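Local coordinates for surface protein VspA (Borrelia turicatae, PDB 1YJG) that is a surface lipoprotein of the bacterial outer membrane, one of an antigenically variable family whose switching probably helps the spirochaete evade host immunity, at residues A60-L65 with A88-L93; L20-D25 with K134-I139. One frame throughout, in Å; residues are numbered along the deposited sequence.

Contact 1: residues A60-L65 with A88-L93; sequences AVDTKL and ASTSFL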
loop_
_atom_site.group_PDB
_atom_site.type_symbol
_atom_site.label_atom_id
_atom_site.label_comp_id
_atom_site.label_asym_id
_atom_site.label_seq_id
_atom_site.Cartn_x
_atom_site.Cartn_y
_atom_site.Cartn_z
ATOM N N ALA A 60 2.754 9.464 -2.586
ATOM C CA ALA A 60 1.922 8.952 -3.682
ATOM C C ALA A 60 0.475 9.278 -3.355
ATOM O O ALA A 60 -0.289 9.652 -4.233
ATOM C CB ALA A 60 2.102 7.449 -3.860
ATOM N N VAL A 61 0.114 9.133 -2.079
ATOM C CA VAL A 61 -1.233 9.430 -1.610
ATOM C C VAL A 61 -1.569 10.899 -1.862
ATOM O O VAL A 61 -2.641 11.221 -2.375
ATOM C CB VAL A 61 -1.356 9.165 -0.099
ATOM C CG1 VAL A 61 -2.581 9.868 0.477
ATOM C CG2 VAL A 61 -1.423 7.697 0.168
ATOM N N ASP A 62 -0.639 11.778 -1.499
ATOM C CA ASP A 62 -0.799 13.224 -1.675
ATOM C C ASP A 62 -1.006 13.595 -3.156
ATOM O O ASP A 62 -1.854 14.424 -3.481
ATOM C CB ASP A 62 0.428 13.964 -1.135
ATOM C CG ASP A 62 0.155 15.438 -0.883
ATOM O OD1 ASP A 62 -0.451 15.772 0.160
ATOM O OD2 ASP A 62 0.514 16.331 -1.673
ATOM N N THR A 63 -0.230 12.967 -4.033
ATOM C CA THR A 63 -0.309 13.204 -5.469
ATOM C C THR A 63 -1.678 12.761 -6.002
ATOM O O THR A 63 -2.262 13.440 -6.830
ATOM C CB THR A 63 0.805 12.441 -6.198
ATOM O OG1 THR A 63 2.082 12.951 -5.799
ATOM C CG2 THR A 63 0.760 12.681 -7.717
ATOM N N LYS A 64 -2.175 11.625 -5.516
ATOM C CA LYS A 64 -3.470 11.091 -5.941
ATOM C C LYS A 64 -4.627 11.975 -5.485
ATOM O O LYS A 64 -5.624 12.094 -6.172
ATOM C CB LYS A 64 -3.660 9.657 -5.434
ATOM C CG LYS A 64 -2.742 8.635 -6.121
ATOM C CD LYS A 64 -2.594 7.355 -5.323
ATOM C CE LYS A 64 -1.560 6.417 -5.952
ATOM N NZ LYS A 64 -2.074 5.728 -7.150
ATOM N N LEU A 65 -4.480 12.587 -4.321
ATOM C CA LEU A 65 -5.492 13.467 -3.762
ATOM C C LEU A 65 -5.446 14.781 -4.520
ATOM O O LEU A 65 -6.480 15.396 -4.736
ATOM C CB LEU A 65 -5.256 13.690 -2.256
ATOM C CG LEU A 65 -5.494 12.454 -1.399
ATOM C CD1 LEU A 65 -4.940 12.614 0.024
ATOM C CD2 LEU A 65 -6.965 12.114 -1.360
ATOM N N ALA A 88 -4.066 16.482 5.625
ATOM C CA ALA A 88 -3.421 15.532 6.522
ATOM C C ALA A 88 -2.153 14.911 5.929
ATOM O O ALA A 88 -1.131 14.841 6.606
ATOM C CB ALA A 88 -4.409 14.450 6.973
ATOM N N SER A 89 -2.213 14.471 4.675
ATOM C CA SER A 89 -1.051 13.871 4.018
ATOM C C SER A 89 0.062 14.917 3.830
ATOM O O SER A 89 1.243 14.601 3.939
ATOM C CB SER A 89 -1.434 13.231 2.676
ATOM O OG SER A 89 -1.941 14.178 1.756
ATOM N N THR A 90 -0.321 16.159 3.552
ATOM C CA THR A 90 0.636 17.247 3.375
ATOM C C THR A 90 1.320 17.482 4.725
ATOM O O THR A 90 2.526 17.654 4.790
ATOM C CB THR A 90 -0.085 18.526 2.864
ATOM O OG1 THR A 90 -0.304 18.419 1.452
ATOM C CG2 THR A 90 0.779 19.758 2.987
ATOM N N SER A 91 0.532 17.457 5.796
ATOM C CA SER A 91 1.016 17.654 7.169
ATOM C C SER A 91 2.024 16.588 7.564
ATOM O O SER A 91 3.059 16.881 8.166
ATOM C CB SER A 91 -0.152 17.624 8.154
ATOM O OG SER A 91 -0.664 18.925 8.345
ATOM N N PHE A 92 1.708 15.341 7.242
ATOM C CA PHE A 92 2.597 14.232 7.551
ATOM C C PHE A 92 3.953 14.439 6.876
ATOM O O PHE A 92 4.995 14.293 7.505
ATOM C CB PHE A 92 2.010 12.896 7.068
ATOM C CG PHE A 92 2.951 11.745 7.243
ATOM C CD1 PHE A 92 3.003 11.062 8.452
ATOM C CD2 PHE A 92 3.832 11.392 6.233
ATOM C CE1 PHE A 92 3.886 10.019 8.636
ATOM C CE2 PHE A 92 4.728 10.349 6.414
ATOM C CZ PHE A 92 4.754 9.661 7.609
ATOM N N LEU A 93 3.930 14.775 5.592
ATOM C CA LEU A 93 5.162 14.990 4.823
ATOM C C LEU A 93 6.001 16.162 5.345
ATOM O O LEU A 93 7.212 16.043 5.477
ATOM C CB LEU A 93 4.843 15.199 3.336
ATOM C CG LEU A 93 4.104 14.063 2.630
ATOM C CD1 LEU A 93 3.700 14.501 1.215
ATOM C CD2 LEU A 93 4.945 12.801 2.580
HETATM O O HOH W 1 1.555 19.217 -0.859
#
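In the antiparallel hairpin of helices 48-69 and 76-98, part of the helical bundle that forms the core of this protein, Asp62 meets Ser89 and Thr90 through a single carboxylate oxygen. The segments run at 147° to each other, their axes 9.3 Å apart at closest approach, and Asp62 faces Ser89 where the backbones come nearest. With CG anti to the backbone N (chi1 -162°), the Asp62 carboxylate is carried across to helix 76-98. Ser89 OG, held between its own backbone N and carbonyl carbon (chi1 62°), donates over 2.7 Å to Asp62 OD1, which takes the bond on its anti lone pair, the one turned away from OD2. Thr90 OG1 lies 2.9 Å from the same Asp62 OD1, the two side chains crossing obliquely, but its proton may go instead to Lys86 O, one turn back. The second oxygen is occupied differently. Asp62 OD2 forms a salt bridge with Lys86 and accepts a hydrogen bond from water 1, which stands 3.2 Å from it. Water 1 also donates to Thr90 OG1 at 3.1 Å, so the water bridges the carboxylate and the threonine hydroxyl. Apolar contacts flank this polar group: Leu93 CD1 rests against Asp62 CB at 4.1 Å, Val61 CG1 approaches Ser89 CB to 4.2 Å, and a methyl of Leu65, CD1, lies beside Ser89 OG. Ser89 and Val61 are buried, and their side chains also touch helices 129-155 and 2-28 respectively. The serine bond, the water and the Lys86 salt bridge together imply that the carboxylate is probably stabilised in its charged form, and that the hairpin is joined here by polar bonds more than by interlocking hydrocarbon.

Contact 2: residues L20-D25 with K134-I139; sequences LVKSID and KLNTAI
The side-chain amide of Asn136 presents one face to Val21, whose CG1 methyl sits over it, 3.6 Å from Asn136 CG and at nearly the same distance from both amide heteroatoms. On the opposite face water 3 stands above the plane and donates to Asn136 OD1 at 2.9 Å. Two bonds lie at the edges. Lys22 NZ comes in at the oxygen edge, in the amide plane and on the lone pair nearer CB, donating to Asn136 OD1 over 2.9 Å with a C=O...N angle of 134°. The lysine chain bends at chi2 (-54°), which turns CD back toward the amide, and CD then lies 3.4 Å from Asn136 OD1. At the nitrogen edge, close to the plane, water 2 accepts from Asn136 ND2 at 2.8 Å. Asn136 ND2 is also hydrogen-bonded to Leu132 O, in the preceding turn. Water 2 donates in turn to Val21 O and to Asp25 OD1, and water 3 to Asp25 OD2, so the Asp25 carboxylate reaches the asparagine through two waters without touching it. This is the junction of helix 2-28 with helix 129-155, the first and last long helices of the bundle, which run at 141° to each other here and bring the two ends of the chain to one end of the fold. Beneath the amide the contact turns hydrocarbon: Val21 CG2 packs on Leu135 CG at 3.9 Å, their side chains crossing at a slant, and Val21 CG1 meets Ile139 CG2 at 4.0 Å. Val21 thus fits between Leu135 and Ile139, one turn apart on the same helix. Lys22 has a second partner in a salt bridge to Asp140, directly after the 134-139 segment.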
loop_
_atom_site.group_PDB
_atom_site.type_symbol
_atom_site.label_atom_id
_atom_site.label_comp_id
_atom_site.label_asym_id
_atom_site.label_seq_id
_atom_site.Cartn_x
_atom_site.Cartn_y
_atom_site.Cartn_z
ATOM N N LEU A 20 -3.551 2.508 0.569
ATOM C CA LEU A 20 -2.188 2.996 0.764
ATOM C C LEU A 20 -1.960 3.528 2.198
ATOM O O LEU A 20 -0.905 3.298 2.781
ATOM C CB LEU A 20 -1.855 4.096 -0.233
ATOM C CG LEU A 20 -1.687 3.670 -1.698
ATOM C CD1 LEU A 20 -1.325 4.872 -2.535
ATOM C CD2 LEU A 20 -0.617 2.591 -1.847
ATOM N N VAL A 21 -2.949 4.235 2.740
ATOM C CA VAL A 21 -2.870 4.799 4.077
ATOM C C VAL A 21 -2.798 3.673 5.124
ATOM O O VAL A 21 -1.956 3.708 6.020
ATOM C CB VAL A 21 -4.053 5.769 4.354
ATOM C CG1 VAL A 21 -4.135 6.154 5.828
ATOM C CG2 VAL A 21 -3.920 7.014 3.493
ATOM N N LYS A 22 -3.656 2.672 4.967
ATOM C CA LYS A 22 -3.698 1.527 5.857
ATOM C C LYS A 22 -2.432 0.680 5.713
ATOM O O LYS A 22 -2.027 -0.001 6.677
ATOM C CB LYS A 22 -4.919 0.652 5.569
ATOM C CG LYS A 22 -6.286 1.337 5.729
ATOM C CD LYS A 22 -6.468 1.999 7.092
ATOM C CE LYS A 22 -7.797 2.738 7.128
ATOM N NZ LYS A 22 -8.010 3.463 8.393
ATOM N N SER A 23 -1.813 0.729 4.530
ATOM C CA SER A 23 -0.595 -0.033 4.237
ATOM C C SER A 23 0.525 0.400 5.155
ATOM O O SER A 23 1.436 -0.376 5.411
ATOM C CB SER A 23 -0.175 0.076 2.753
ATOM O OG SER A 23 0.609 1.225 2.450
ATOM N N ILE A 24 0.455 1.637 5.647
ATOM C CA ILE A 24 1.467 2.154 6.568
ATOM C C ILE A 24 1.434 1.325 7.880
ATOM O O ILE A 24 2.444 1.217 8.555
ATOM C CB ILE A 24 1.279 3.666 6.846
ATOM C CG1 ILE A 24 1.141 4.475 5.543
ATOM C CG2 ILE A 24 2.443 4.199 7.683
ATOM C CD1 ILE A 24 2.267 4.291 4.530
ATOM N N ASP A 25 0.272 0.764 8.243
ATOM C CA ASP A 25 0.162 -0.078 9.448
ATOM C C ASP A 25 0.963 -1.373 9.214
ATOM O O ASP A 25 1.475 -1.966 10.155
ATOM C CB ASP A 25 -1.282 -0.468 9.771
ATOM C CG ASP A 25 -2.182 0.718 10.036
ATOM O OD1 ASP A 25 -1.677 1.805 10.405
ATOM O OD2 ASP A 25 -3.425 0.644 9.873
ATOM N N LYS A 134 -4.686 11.396 11.909
ATOM C CA LYS A 134 -5.662 12.320 11.324
ATOM C C LYS A 134 -5.915 11.946 9.863
ATOM O O LYS A 134 -7.029 12.052 9.373
ATOM C CB LYS A 134 -5.183 13.781 11.432
ATOM C CG LYS A 134 -4.958 14.240 12.886
ATOM C CD LYS A 134 -4.793 15.762 13.043
ATOM C CE LYS A 134 -4.961 16.212 14.505
ATOM N NZ LYS A 134 -3.716 16.841 15.051
ATOM N N LEU A 135 -4.874 11.479 9.181
ATOM C CA LEU A 135 -4.981 11.080 7.783
ATOM C C LEU A 135 -5.901 9.874 7.659
ATOM O O LEU A 135 -6.654 9.762 6.685
ATOM C CB LEU A 135 -3.599 10.738 7.239
ATOM C CG LEU A 135 -3.445 10.152 5.842
ATOM C CD1 LEU A 135 -4.109 11.027 4.806
ATOM C CD2 LEU A 135 -1.956 9.972 5.525
ATOM N N ASN A 136 -5.815 8.972 8.644
ATOM C CA ASN A 136 -6.633 7.763 8.689
ATOM C C ASN A 136 -8.095 8.137 8.926
ATOM O O ASN A 136 -8.999 7.623 8.282
ATOM C CB ASN A 136 -6.154 6.810 9.797
ATOM C CG ASN A 136 -5.116 5.797 9.307
ATOM O OD1 ASN A 136 -5.465 4.701 8.876
ATOM N ND2 ASN A 136 -3.837 6.159 9.390
ATOM N N THR A 137 -8.319 9.026 9.880
ATOM C CA THR A 137 -9.664 9.483 10.209
ATOM C C THR A 137 -10.301 10.125 8.984
ATOM O O THR A 137 -11.456 9.864 8.661
ATOM C CB THR A 137 -9.598 10.536 11.330
ATOM O OG1 THR A 137 -9.271 9.905 12.574
ATOM C CG2 THR A 137 -10.959 11.182 11.580
ATOM N N ALA A 138 -9.528 10.969 8.313
ATOM C CA ALA A 138 -9.986 11.688 7.134
ATOM C C ALA A 138 -10.317 10.798 5.948
ATOM O O ALA A 138 -11.318 11.021 5.262
ATOM C CB ALA A 138 -8.942 12.724 6.739
ATOM N N ILE A 139 -9.470 9.801 5.689
ATOM C CA ILE A 139 -9.688 8.898 4.559
ATOM C C ILE A 139 -10.869 7.953 4.806
ATOM O O ILE A 139 -11.562 7.564 3.858
ATOM C CB ILE A 139 -8.371 8.130 4.174
ATOM C CG1 ILE A 139 -8.493 7.492 2.787
ATOM C CG2 ILE A 139 -8.014 7.063 5.209
ATOM C CD1 ILE A 139 -9.008 8.416 1.690
HETATM O O HOH W 2 -1.955 4.265 8.627
HETATM O O HOH W 3 -5.309 2.187 10.242
#

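How the contacts relate
Contact 1 is nested along the chain inside the loop closed by contact 2, and the two centres lie about 10 Å apart within one helical bundle. Each helix of one pair packs on a helix of the other. Ala88 CB comes within 3.5 Å of Leu135 CA, joining 88-93 to 134-139, while Val61 CG2 lies 3.6 Å from Leu20 CB and Lys64 CE 3.8 Å from Leu20 CD1, joining 60-65 to 20-25. Leu20 with Val61, and Leu135 with Ala88, therefore connect the two helix pairs. The second subunit packs nearby: its Glu26 meets Ala60, and its Thr19 and Leu20 meet Leu20 and Ser23 respectively.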